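Local atomic coordinates of DUF1573 domain-containing protein (Porphyromonas gingivalis, PDB entry 2QSV), a protein that is of unknown function, possibly with cysteine-type peptidase activity, its C-terminal part forming two immunoglobulin-like beta-sandwich domains. Residues Leu42-Ser47 / Arg71-Gly76; Leu67-Asn72 / Leu103-Asn108; Met120-Tyr125 / Ile200-Asn205. All coordinates share one frame; numbering follows the deposited sequence.

Contact 1: residues Leu42-Ser47 / Arg71-Gly76; sequences LPSFVS and RNMPPG
In the N-terminal beta-sandwich, two loops that each pass from one sheet to the other meet through Ser44 and Phe45 on one side and Met73, a selenomethionine, on the other. Ser44 and Phe45 are the central residues of a type I turn running from Pro43 to Val46, closed by the backbone hydrogen bond from Val46 N to Pro43 O (3.2 Å). Met73 runs extended from its backbone as far as SE and then bends (chi3 -99°), which delivers its methyl to the turn. That methyl does all the touching: CE of Met73 lies 3.5 Å from OG of Ser44 and 4.3 Å from CD2 of the Phe45 ring, which it approaches obliquely. No hydrogen bond crosses between the two loops, and the shared buried surface is small, 95 Å², over half of it on Met73. The Ser44 hydroxyl has its polar partner elsewhere, in a hydrogen bond with the Glu80 carboxylate, and only borders the methyl here. Within the turn, CB of Pro43 sits 3.9 Å above the plane of the Phe45 ring, over its centre. Further in, Phe45 packs on Leu67, Val101 and Leu103, and Met73 on Lys78 and Leu105. Both loops carry the chain between the two sheets, as connections do in an immunoglobulin-like beta-sandwich.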
loop_
_atom_site.group_PDB
_atom_site.type_symbol
_atom_site.label_atom_id
_atom_site.label_comp_id
_atom_site.label_asym_id
_atom_site.label_seq_id
_atom_site.Cartn_x
_atom_site.Cartn_y
_atom_site.Cartn_z
ATOM N N LEU A 42 -4.377 7.015 -14.511
ATOM C CA LEU A 42 -4.664 7.393 -13.126
ATOM C C LEU A 42 -5.198 6.184 -12.387
ATOM O O LEU A 42 -5.932 5.422 -12.975
ATOM C CB LEU A 42 -5.791 8.436 -13.056
ATOM C CG LEU A 42 -5.621 9.915 -13.380
ATOM C CD1 LEU A 42 -7.006 10.583 -13.429
ATOM C CD2 LEU A 42 -4.728 10.599 -12.342
ATOM N N PRO A 43 -4.882 6.038 -11.084
ATOM C CA PRO A 43 -5.596 5.090 -10.228
ATOM C C PRO A 43 -7.120 5.223 -10.342
ATOM O O PRO A 43 -7.631 6.341 -10.449
ATOM C CB PRO A 43 -5.141 5.500 -8.828
ATOM C CG PRO A 43 -3.765 5.967 -9.034
ATOM C CD PRO A 43 -3.814 6.726 -10.345
ATOM N N SER A 44 -7.834 4.099 -10.310
ATOM C CA SER A 44 -9.297 4.108 -10.411
ATOM C C SER A 44 -10.007 4.876 -9.288
ATOM O O SER A 44 -11.195 5.212 -9.425
ATOM C CB SER A 44 -9.831 2.684 -10.412
ATOM O OG SER A 44 -9.582 2.073 -9.165
ATOM N N PHE A 45 -9.289 5.133 -8.189
ATOM C CA PHE A 45 -9.864 5.770 -7.000
ATOM C C PHE A 45 -9.438 7.228 -6.852
ATOM O O PHE A 45 -9.691 7.844 -5.814
ATOM C CB PHE A 45 -9.526 4.981 -5.706
ATOM C CG PHE A 45 -8.036 4.662 -5.533
ATOM C CD1 PHE A 45 -7.157 5.573 -4.937
ATOM C CD2 PHE A 45 -7.520 3.440 -5.964
ATOM C CE1 PHE A 45 -5.784 5.261 -4.770
ATOM C CE2 PHE A 45 -6.159 3.111 -5.786
ATOM C CZ PHE A 45 -5.300 4.017 -5.180
ATOM N N VAL A 46 -8.795 7.783 -7.881
ATOM C CA VAL A 46 -8.427 9.200 -7.838
ATOM C C VAL A 46 -8.991 10.026 -8.995
ATOM O O VAL A 46 -9.361 9.489 -10.039
ATOM C CB VAL A 46 -6.886 9.478 -7.706
ATOM C CG1 VAL A 46 -6.205 8.614 -6.649
ATOM C CG2 VAL A 46 -6.195 9.428 -9.039
ATOM N N SER A 47 -9.026 11.340 -8.770
ATOM C CA SER A 47 -9.390 12.355 -9.756
ATOM C C SER A 47 -8.224 13.291 -9.976
ATOM O O SER A 47 -7.553 13.692 -9.002
ATOM C CB SER A 47 -10.565 13.179 -9.240
ATOM O OG SER A 47 -11.750 12.749 -9.861
ATOM N N ARG A 71 -17.984 3.663 -6.322
ATOM C CA ARG A 71 -19.110 3.072 -5.602
ATOM C C ARG A 71 -18.942 1.559 -5.713
ATOM O O ARG A 71 -18.492 1.058 -6.744
ATOM C CB ARG A 71 -20.416 3.512 -6.267
ATOM C CG ARG A 71 -21.632 3.617 -5.360
ATOM C CD ARG A 71 -22.805 4.236 -6.152
ATOM N NE ARG A 71 -24.117 3.990 -5.550
ATOM C CZ ARG A 71 -24.722 2.804 -5.519
ATOM N NH1 ARG A 71 -24.130 1.728 -6.028
ATOM N NH2 ARG A 71 -25.920 2.686 -4.961
ATOM N N ASN A 72 -19.277 0.826 -4.664
ATOM C CA ASN A 72 -19.077 -0.637 -4.676
ATOM C C ASN A 72 -17.598 -1.131 -4.797
ATOM O O ASN A 72 -17.377 -2.319 -5.062
ATOM C CB ASN A 72 -19.947 -1.337 -5.773
ATOM C CG ASN A 72 -21.404 -0.799 -5.847
ATOM O OD1 ASN A 72 -22.096 -0.666 -4.814
ATOM N ND2 ASN A 72 -21.867 -0.494 -7.079
HETATM N N MSE A 73 -16.594 -0.249 -4.665
HETATM C CA MSE A 73 -15.221 -0.737 -4.446
HETATM C C MSE A 73 -15.221 -1.369 -3.033
HETATM O O MSE A 73 -15.615 -0.736 -2.066
HETATM C CB MSE A 73 -14.179 0.397 -4.537
HETATM C CG MSE A 73 -12.696 -0.034 -4.314
HETATM SE SE MSE A 73 -11.408 1.266 -4.508
HETATM C CE MSE A 73 -10.919 0.860 -6.138
ATOM N N PRO A 74 -14.794 -2.628 -2.924
ATOM C CA PRO A 74 -14.692 -3.268 -1.608
ATOM C C PRO A 74 -13.473 -2.750 -0.777
ATOM O O PRO A 74 -12.460 -2.327 -1.376
ATOM C CB PRO A 74 -14.493 -4.746 -1.954
ATOM C CG PRO A 74 -13.935 -4.747 -3.348
ATOM C CD PRO A 74 -14.318 -3.486 -4.026
ATOM N N PRO A 75 -13.546 -2.850 0.561
ATOM C CA PRO A 75 -12.406 -2.438 1.403
ATOM C C PRO A 75 -11.146 -3.305 1.212
ATOM O O PRO A 75 -11.200 -4.387 0.629
ATOM C CB PRO A 75 -12.952 -2.547 2.834
ATOM C CG PRO A 75 -14.088 -3.462 2.753
ATOM C CD PRO A 75 -14.676 -3.372 1.371
ATOM N N GLY A 76 -10.015 -2.821 1.699
ATOM C CA GLY A 76 -8.738 -3.455 1.435
ATOM C C GLY A 76 -7.719 -2.430 0.992
ATOM O O GLY A 76 -8.067 -1.306 0.665
#

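Contact 2: residues Leu67-Asn72 / Leu103-Asn108; sequences LAVPRN and LPLVDN
Leu67, Leu103 and Leu105 all carry CG opposite the backbone nitrogen (chi1 -172°, 173° and -179°) with closely similar second torsions, and this directs their methyl pairs toward the facing segment. Val69 completes the group; CG1 takes the position opposite its own nitrogen while CG2 lies beside the nitrogen, opposite the carbonyl carbon. The four side chains meet between the two sheets of the N-terminal immunoglobulin-like sandwich. Leu67 and Leu103 cross at about a right angle, with CD1 of Leu67 set against both methyls of its partner: 3.8 Å to Leu103 CD2 and 3.9 Å to Leu103 CD1. Val69 and Leu105 instead reach toward each other tip to tip, CG1 of Val69 lying 3.9 Å from CD2 of Leu105. The second valine methyl bridges the two leucines of the strand, since Val69 CG2 is 4.0 Å from Leu103 CD2 and equally 4.0 Å from Leu105 CD1. Everything that meets is aliphatic, no hydrogen bond spans the segments, and 156 Å² is buried between them. Leu67 closes strand 61-67 of the four-stranded sheet, and Val69 lies in the loop that follows. Leu103 and Leu105 belong to strand 94-105 of the five-stranded sheet, where their backbones are hydrogen-bonded to Lys78 and Gly76 of strand 76-87, while Pro104 and Val106 pack on Ile203 of strand 195-204 in the next domain.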
loop_
_atom_site.group_PDB
_atom_site.type_symbol
_atom_site.label_atom_id
_atom_site.label_comp_id
_atom_site.label_asym_id
_atom_site.label_seq_id
_atom_site.Cartn_x
_atom_site.Cartn_y
_atom_site.Cartn_z
ATOM N N LEU A 67 -9.232 12.065 -3.862
ATOM C CA LEU A 67 -9.812 10.772 -3.642
ATOM C C LEU A 67 -11.215 10.724 -4.202
ATOM O O LEU A 67 -12.037 11.576 -3.902
ATOM C CB LEU A 67 -9.829 10.440 -2.136
ATOM C CG LEU A 67 -10.241 9.018 -1.745
ATOM C CD1 LEU A 67 -9.326 7.916 -2.344
ATOM C CD2 LEU A 67 -10.292 8.921 -0.198
ATOM N N ALA A 68 -11.486 9.695 -4.989
ATOM C CA ALA A 68 -12.808 9.464 -5.543
ATOM C C ALA A 68 -13.040 7.959 -5.572
ATOM O O ALA A 68 -12.760 7.320 -6.570
ATOM C CB ALA A 68 -12.901 10.079 -6.986
ATOM N N VAL A 69 -13.511 7.384 -4.466
ATOM C CA VAL A 69 -13.625 5.932 -4.394
ATOM C C VAL A 69 -14.796 5.486 -5.269
ATOM O O VAL A 69 -15.894 5.985 -5.108
ATOM C CB VAL A 69 -13.805 5.370 -2.930
ATOM C CG1 VAL A 69 -14.050 3.833 -2.956
ATOM C CG2 VAL A 69 -12.619 5.717 -2.048
ATOM N N PRO A 70 -14.553 4.547 -6.193
ATOM C CA PRO A 70 -15.666 3.996 -6.957
ATOM C C PRO A 70 -16.716 3.373 -6.039
ATOM O O PRO A 70 -16.380 2.658 -5.079
ATOM C CB PRO A 70 -15.009 2.917 -7.827
ATOM C CG PRO A 70 -13.597 3.276 -7.889
ATOM C CD PRO A 70 -13.267 3.953 -6.592
ATOM N N ARG A 71 -17.984 3.663 -6.322
ATOM C CA ARG A 71 -19.110 3.072 -5.602
ATOM C C ARG A 71 -18.942 1.559 -5.713
ATOM O O ARG A 71 -18.492 1.058 -6.744
ATOM C CB ARG A 71 -20.416 3.512 -6.267
ATOM C CG ARG A 71 -21.632 3.617 -5.360
ATOM C CD ARG A 71 -22.805 4.236 -6.152
ATOM N NE ARG A 71 -24.117 3.990 -5.550
ATOM C CZ ARG A 71 -24.722 2.804 -5.519
ATOM N NH1 ARG A 71 -24.130 1.728 -6.028
ATOM N NH2 ARG A 71 -25.920 2.686 -4.961
ATOM N N ASN A 72 -19.277 0.826 -4.664
ATOM C CA ASN A 72 -19.077 -0.637 -4.676
ATOM C C ASN A 72 -17.598 -1.131 -4.797
ATOM O O ASN A 72 -17.377 -2.319 -5.062
ATOM C CB ASN A 72 -19.947 -1.337 -5.773
ATOM C CG ASN A 72 -21.404 -0.799 -5.847
ATOM O OD1 ASN A 72 -22.096 -0.666 -4.814
ATOM N ND2 ASN A 72 -21.867 -0.494 -7.079
ATOM N N LEU A 103 -4.093 3.281 -1.142
ATOM C CA LEU A 103 -5.279 3.636 -0.388
ATOM C C LEU A 103 -5.620 2.500 0.585
ATOM O O LEU A 103 -5.914 1.377 0.139
ATOM C CB LEU A 103 -6.474 3.876 -1.344
ATOM C CG LEU A 103 -7.869 4.104 -0.731
ATOM C CD1 LEU A 103 -7.873 5.351 0.181
ATOM C CD2 LEU A 103 -8.917 4.201 -1.842
ATOM N N PRO A 104 -5.571 2.784 1.906
ATOM C CA PRO A 104 -6.162 1.889 2.922
ATOM C C PRO A 104 -7.655 2.135 3.044
ATOM O O PRO A 104 -8.079 2.991 3.806
ATOM C CB PRO A 104 -5.422 2.268 4.241
ATOM C CG PRO A 104 -4.395 3.444 3.831
ATOM C CD PRO A 104 -4.946 3.980 2.515
ATOM N N LEU A 105 -8.449 1.393 2.269
ATOM C CA LEU A 105 -9.884 1.600 2.206
ATOM C C LEU A 105 -10.533 0.670 3.242
ATOM O O LEU A 105 -10.331 -0.568 3.205
ATOM C CB LEU A 105 -10.423 1.340 0.785
ATOM C CG LEU A 105 -11.932 1.553 0.614
ATOM C CD1 LEU A 105 -12.381 3.006 0.890
ATOM C CD2 LEU A 105 -12.467 1.083 -0.775
ATOM N N VAL A 106 -11.267 1.251 4.194
ATOM C CA VAL A 106 -11.889 0.460 5.274
ATOM C C VAL A 106 -13.431 0.457 5.160
ATOM O O VAL A 106 -13.990 1.189 4.348
ATOM C CB VAL A 106 -11.391 0.911 6.726
ATOM C CG1 VAL A 106 -9.843 0.783 6.843
ATOM C CG2 VAL A 106 -11.848 2.319 7.075
ATOM N N ASP A 107 -14.099 -0.337 5.995
ATOM C CA ASP A 107 -15.569 -0.346 6.080
ATOM C C ASP A 107 -16.205 0.957 6.556
ATOM O O ASP A 107 -15.642 1.713 7.372
ATOM C CB ASP A 107 -16.044 -1.472 7.003
ATOM C CG ASP A 107 -15.749 -2.859 6.425
ATOM O OD1 ASP A 107 -16.477 -3.269 5.499
ATOM O OD2 ASP A 107 -14.775 -3.525 6.864
ATOM N N ASN A 108 -17.414 1.201 6.064
ATOM C CA ASN A 108 -18.266 2.218 6.687
ATOM C C ASN A 108 -18.888 1.704 7.989
ATOM O O ASN A 108 -20.034 1.208 8.005
ATOM C CB ASN A 108 -19.320 2.722 5.683
ATOM C CG ASN A 108 -20.166 3.866 6.240
ATOM O OD1 ASN A 108 -19.833 4.493 7.245
ATOM N ND2 ASN A 108 -21.299 4.096 5.604
#

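Contact 3: residues Met120-Tyr125 / Ile200-Asn205; sequences MELSTY and ISIICN
Met120, a selenomethionine, spans the core of the C-terminal immunoglobulin-like sandwich to meet Ile202 and Cys204 on the facing sheet. Its CB and CG lead away from edge strand 120-121 without yet touching strand 195-204; with CG opposite the backbone nitrogen (chi1 -173°), the chain heads straight across the core. SE is the first atom to arrive, 4.2 Å from CG2 of Ile202. There the chain bends (chi3 76°) and brings CE against two neighbours, 3.9 Å from Ile202 CG2 and 3.8 Å from Cys204 SG. The long side chain of Met120 and the branched one of Ile202 cross obliquely, and the touch falls on the CG2 methyl. Met120 contributes the largest share of the 156 Å² buried between the two segments, and no hydrogen bond links them, so the contact rests on apolar packing together with the cysteine sulfur.

Ile142 of strand 136-144 touches Met120, Leu122 and Ile202 alike, extending the apolar cluster within the first sheet. The backbone of Met120 is also held, its N by the carboxylate of Asp206 and its O by the guanidinium of Arg212. Farther along, the chain enters the facing sheet as strand 125-130, which runs parallel to strand 211-219, a change of sheet reminiscent of the A-A' switch of immunoglobulin-like folds. Ile202 is shared between Met120 and Leu122, one on each of its branches. While CG2 takes the selenomethionine, the longer branch serves the leucine: CG1 leans to the nitrogen side of CB (chi1 -58°) and holds out CD1, which meets CD2 of Leu122 tip to tip at 3.9 Å.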
loop_
_atom_site.group_PDB
_atom_site.type_symbol
_atom_site.label_atom_id
_atom_site.label_comp_id
_atom_site.label_asym_id
_atom_site.label_seq_id
_atom_site.Cartn_x
_atom_site.Cartn_y
_atom_site.Cartn_z
HETATM N N MSE A 120 -10.415 -8.375 16.272
HETATM C CA MSE A 120 -9.209 -9.162 16.001
HETATM C C MSE A 120 -8.256 -9.169 17.195
HETATM O O MSE A 120 -7.873 -8.089 17.709
HETATM C CB MSE A 120 -8.502 -8.653 14.713
HETATM C CG MSE A 120 -7.290 -9.562 14.251
HETATM SE SE MSE A 120 -6.944 -9.378 12.380
HETATM C CE MSE A 120 -6.053 -7.586 12.616
ATOM N N GLU A 121 -7.854 -10.365 17.613
ATOM C CA GLU A 121 -6.801 -10.508 18.582
ATOM C C GLU A 121 -5.648 -11.305 17.963
ATOM O O GLU A 121 -5.858 -12.378 17.388
ATOM C CB GLU A 121 -7.372 -11.175 19.831
ATOM C CG GLU A 121 -6.369 -11.517 20.870
ATOM C CD GLU A 121 -6.983 -12.315 22.001
ATOM O OE1 GLU A 121 -7.970 -11.814 22.606
ATOM O OE2 GLU A 121 -6.464 -13.421 22.293
ATOM N N LEU A 122 -4.426 -10.755 18.050
ATOM C CA LEU A 122 -3.205 -11.435 17.563
ATOM C C LEU A 122 -1.940 -10.797 18.169
ATOM O O LEU A 122 -1.969 -9.691 18.721
ATOM C CB LEU A 122 -3.042 -11.419 16.012
ATOM C CG LEU A 122 -3.333 -10.190 15.098
ATOM C CD1 LEU A 122 -3.382 -8.805 15.763
ATOM C CD2 LEU A 122 -2.601 -10.151 13.824
ATOM N N SER A 123 -0.843 -11.492 17.962
ATOM C CA SER A 123 0.462 -10.972 18.255
ATOM C C SER A 123 0.864 -9.962 17.180
ATOM O O SER A 123 0.752 -10.202 15.973
ATOM C CB SER A 123 1.429 -12.153 18.318
ATOM O OG SER A 123 2.755 -11.638 18.245
ATOM N N THR A 124 1.278 -8.787 17.620
ATOM C CA THR A 124 1.662 -7.734 16.666
ATOM C C THR A 124 3.176 -7.435 16.625
ATOM O O THR A 124 3.609 -6.445 16.051
ATOM C CB THR A 124 0.825 -6.466 16.847
ATOM O OG1 THR A 124 0.855 -6.078 18.221
ATOM C CG2 THR A 124 -0.651 -6.721 16.394
ATOM N N TYR A 125 3.958 -8.316 17.228
ATOM C CA TYR A 125 5.394 -8.171 17.292
ATOM C C TYR A 125 5.982 -9.557 17.191
ATOM O O TYR A 125 5.754 -10.400 18.051
ATOM C CB TYR A 125 5.803 -7.490 18.600
ATOM C CG TYR A 125 7.315 -7.197 18.694
ATOM C CD1 TYR A 125 7.854 -6.011 18.207
ATOM C CD2 TYR A 125 8.189 -8.117 19.280
ATOM C CE1 TYR A 125 9.249 -5.729 18.312
ATOM C CE2 TYR A 125 9.579 -7.856 19.385
ATOM C CZ TYR A 125 10.093 -6.662 18.898
ATOM O OH TYR A 125 11.464 -6.408 19.009
ATOM N N ILE A 200 3.643 -6.351 8.475
ATOM C CA ILE A 200 2.508 -6.950 7.792
ATOM C C ILE A 200 1.291 -6.055 8.046
ATOM O O ILE A 200 0.968 -5.813 9.167
ATOM C CB ILE A 200 2.191 -8.406 8.294
ATOM C CG1 ILE A 200 3.397 -9.320 8.040
ATOM C CG2 ILE A 200 0.967 -8.902 7.524
ATOM C CD1 ILE A 200 3.452 -10.641 8.958
ATOM N N SER A 201 0.631 -5.583 7.000
ATOM C CA SER A 201 -0.526 -4.718 7.162
ATOM C C SER A 201 -1.815 -5.481 6.865
ATOM O O SER A 201 -1.931 -6.158 5.812
ATOM C CB SER A 201 -0.438 -3.501 6.236
ATOM O OG SER A 201 0.706 -2.720 6.567
ATOM N N ILE A 202 -2.755 -5.393 7.806
ATOM C CA ILE A 202 -4.038 -6.116 7.676
ATOM C C ILE A 202 -5.166 -5.149 7.728
ATOM O O ILE A 202 -5.291 -4.421 8.656
ATOM C CB ILE A 202 -4.234 -7.211 8.826
ATOM C CG1 ILE A 202 -3.075 -8.240 8.803
ATOM C CG2 ILE A 202 -5.680 -7.856 8.716
ATOM C CD1 ILE A 202 -3.006 -9.186 10.041
ATOM N N ILE A 203 -5.996 -5.135 6.706
ATOM C CA ILE A 203 -7.220 -4.366 6.755
ATOM C C ILE A 203 -8.387 -5.338 7.039
ATOM O O ILE A 203 -8.515 -6.331 6.357
ATOM C CB ILE A 203 -7.444 -3.558 5.483
ATOM C CG1 ILE A 203 -6.365 -2.422 5.448
ATOM C CG2 ILE A 203 -8.885 -2.937 5.472
ATOM C CD1 ILE A 203 -6.447 -1.523 4.314
ATOM N N CYS A 204 -9.196 -5.036 8.047
ATOM C CA CYS A 204 -10.209 -5.976 8.530
ATOM C C CYS A 204 -11.371 -5.172 9.022
ATOM O O CYS A 204 -11.315 -3.932 9.115
ATOM C CB CYS A 204 -9.641 -6.879 9.654
ATOM S SG CYS A 204 -9.160 -5.953 11.119
ATOM N N ASN A 205 -12.428 -5.877 9.403
ATOM C CA ASN A 205 -13.653 -5.233 9.812
ATOM C C ASN A 205 -13.747 -5.145 11.311
ATOM O O ASN A 205 -14.834 -5.312 11.870
ATOM C CB ASN A 205 -14.886 -5.952 9.200
ATOM C CG ASN A 205 -15.112 -7.345 9.786
ATOM O OD1 ASN A 205 -14.195 -7.943 10.362
ATOM N ND2 ASN A 205 -16.366 -7.848 9.689
#

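Overall arrangement
From the N terminus, contact 1 closes the first loop, bringing residues 42-47 against 71-76. Contact 2 opens at Leu67, before that loop is complete, and closes at 103-108; the two therefore overlap and cross, sharing Arg71 and Asn72. They also touch in space, with a probable backbone hydrogen bond from Ala68 to Phe45. Contact 1 joins two sheet-changing loops, and contact 2 ties the two sheets of the N-terminal sandwich. Contact 3 follows in series, closing the long loop from 120-125 to 200-205, and joins the corresponding sheets of the C-terminal sandwich. Ile203, within its second segment, packs against residues of both earlier contacts, so the interface between domains connects all three.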